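Long-range contact in PurR transcriptional regulator (Vibrio parahaemolyticus, PDB 3D8U), which probably binds DNA at cis-regulatory sequences and controls transcription as a member of the LacI/PurR family: residues Gln118-Val123 against Ser181-Val186. Sequence-based numbering, arbitrary orientation.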
loop_
_atom_site.group_PDB
_atom_site.type_symbol
_atom_site.label_atom_id
_atom_site.label_comp_id
_atom_site.label_asym_id
_atom_site.label_seq_id
_atom_site.Cartn_x
_atom_site.Cartn_y
_atom_site.Cartn_z
ATOM N N GLN B 118 -11.498 -28.967 5.534
ATOM C CA GLN B 118 -12.811 -28.370 5.478
ATOM C C GLN B 118 -13.751 -29.005 4.481
ATOM O O GLN B 118 -14.931 -28.694 4.472
ATOM C CB GLN B 118 -12.673 -26.892 5.104
ATOM C CG GLN B 118 -12.391 -25.996 6.303
ATOM C CD GLN B 118 -13.499 -26.056 7.288
ATOM O OE1 GLN B 118 -13.480 -26.881 8.197
ATOM N NE2 GLN B 118 -14.512 -25.229 7.086
ATOM N N GLY B 119 -13.236 -29.842 3.597
ATOM C CA GLY B 119 -14.082 -30.460 2.594
ATOM C C GLY B 119 -13.980 -29.893 1.195
ATOM O O GLY B 119 -14.524 -30.474 0.273
ATOM N N PHE B 120 -13.284 -28.775 1.016
ATOM C CA PHE B 120 -13.121 -28.171 -0.308
ATOM C C PHE B 120 -11.916 -28.772 -1.030
ATOM O O PHE B 120 -10.776 -28.295 -0.943
ATOM C CB PHE B 120 -12.988 -26.666 -0.178
ATOM C CG PHE B 120 -14.137 -26.019 0.548
ATOM C CD1 PHE B 120 -14.013 -25.655 1.892
ATOM C CD2 PHE B 120 -15.346 -25.797 -0.096
ATOM C CE1 PHE B 120 -15.065 -25.066 2.586
ATOM C CE2 PHE B 120 -16.407 -25.234 0.576
ATOM C CZ PHE B 120 -16.271 -24.849 1.930
ATOM N N LYS B 121 -12.160 -29.839 -1.759
ATOM C CA LYS B 121 -11.050 -30.607 -2.277
ATOM C C LYS B 121 -10.564 -30.226 -3.692
ATOM O O LYS B 121 -9.658 -30.898 -4.230
ATOM C CB LYS B 121 -11.363 -32.120 -2.168
ATOM C CG LYS B 121 -11.464 -32.607 -0.698
ATOM C CD LYS B 121 -11.842 -34.060 -0.572
ATOM C CE LYS B 121 -11.141 -34.673 0.631
ATOM N NZ LYS B 121 -10.680 -36.119 0.424
ATOM N N ASN B 122 -11.138 -29.215 -4.343
ATOM C CA ASN B 122 -10.512 -28.912 -5.629
ATOM C C ASN B 122 -10.145 -27.499 -5.914
ATOM O O ASN B 122 -10.830 -26.775 -6.615
ATOM C CB ASN B 122 -11.035 -29.705 -6.848
ATOM C CG ASN B 122 -12.481 -29.549 -7.068
ATOM O OD1 ASN B 122 -13.195 -30.533 -7.305
ATOM N ND2 ASN B 122 -12.951 -28.308 -7.005
ATOM N N VAL B 123 -8.965 -27.195 -5.391
ATOM C CA VAL B 123 -8.514 -25.877 -5.114
ATOM C C VAL B 123 -7.713 -25.391 -6.272
ATOM O O VAL B 123 -6.901 -26.110 -6.790
ATOM C CB VAL B 123 -7.581 -25.909 -3.890
ATOM C CG1 VAL B 123 -7.305 -24.504 -3.401
ATOM C CG2 VAL B 123 -8.186 -26.732 -2.786
ATOM N N SER B 181 -15.429 -27.730 -12.300
ATOM C CA SER B 181 -15.607 -28.381 -11.025
ATOM C C SER B 181 -14.911 -27.594 -9.895
ATOM O O SER B 181 -15.254 -27.771 -8.730
ATOM C CB SER B 181 -15.108 -29.810 -11.075
ATOM O OG SER B 181 -13.707 -29.773 -11.151
ATOM N N LEU B 182 -13.960 -26.718 -10.245
ATOM C CA LEU B 182 -13.226 -25.864 -9.283
ATOM C C LEU B 182 -14.139 -25.461 -8.167
ATOM O O LEU B 182 -15.273 -25.122 -8.441
ATOM C CB LEU B 182 -12.740 -24.601 -9.964
ATOM C CG LEU B 182 -12.147 -23.562 -9.012
ATOM C CD1 LEU B 182 -10.682 -23.845 -8.811
ATOM C CD2 LEU B 182 -12.324 -22.144 -9.522
ATOM N N ASN B 183 -13.672 -25.493 -6.923
ATOM C CA ASN B 183 -14.533 -25.127 -5.801
ATOM C C ASN B 183 -13.869 -24.489 -4.572
ATOM O O ASN B 183 -14.508 -24.318 -3.545
ATOM C CB ASN B 183 -15.420 -26.300 -5.393
ATOM C CG ASN B 183 -14.700 -27.339 -4.581
ATOM O OD1 ASN B 183 -13.661 -27.090 -3.998
ATOM N ND2 ASN B 183 -15.271 -28.516 -4.522
ATOM N N ALA B 184 -12.588 -24.160 -4.678
ATOM C CA ALA B 184 -11.959 -23.209 -3.749
ATOM C C ALA B 184 -10.750 -22.482 -4.388
ATOM O O ALA B 184 -10.197 -22.942 -5.411
ATOM C CB ALA B 184 -11.562 -23.892 -2.454
ATOM N N LEU B 185 -10.332 -21.383 -3.775
ATOM C CA LEU B 185 -9.191 -20.659 -4.273
ATOM C C LEU B 185 -8.175 -20.322 -3.201
ATOM O O LEU B 185 -8.556 -19.893 -2.102
ATOM C CB LEU B 185 -9.687 -19.359 -4.867
ATOM C CG LEU B 185 -9.593 -19.051 -6.350
ATOM C CD1 LEU B 185 -9.595 -20.293 -7.165
ATOM C CD2 LEU B 185 -10.774 -18.150 -6.710
ATOM N N VAL B 186 -6.889 -20.489 -3.502
ATOM C CA VAL B 186 -5.850 -19.943 -2.622
ATOM C C VAL B 186 -5.292 -18.728 -3.329
ATOM O O VAL B 186 -4.780 -18.840 -4.426
ATOM C CB VAL B 186 -4.660 -20.907 -2.389
ATOM C CG1 VAL B 186 -3.634 -20.268 -1.476
ATOM C CG2 VAL B 186 -5.101 -22.226 -1.816
#
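Asn122 lays its side-chain amide across that of Asn183, the two side chains crossing at about a right angle with their amide planes 32° apart. Asn122 CG sits between its own backbone N and carbonyl carbon (chi1 57°), and from there ND2 donates a hydrogen bond to Ser181 O at 2.9 Å, approaching from above the carbonyl plane. Asn183 answers from its side: its OD1 accepts a weak bond from Asn122 N at 3.3 Å, and its backbone N gives a straighter one to Asn122 O at 3.1 Å. Ser181 OG is hydrogen-bonded to Asp179 OD2, just before its own segment.

Beyond the asparagines the contact becomes apolar. Phe120 sets CB against Ala184 CB at 3.9 Å, and Val123 CG1, anti to its backbone N (chi1 -169°), meets Val186 CG2 at 3.5 Å. Leu115 of helix 104-117 touches Val123, Ala184 and Val186, while Ala184 and Val186 are both backbone hydrogen-bonded with Gly124.

The contact lies at the approach to neighbouring parallel strands 123-128 and 184-187 in the sheet of the periplasmic-binding-protein-like domain. Hydrogen bonds join the loop residues Asn122 and Ser181-Asn183 at the partly exposed asparagines, then give way to aliphatic contacts among buried Val123, Ala184 and Val186.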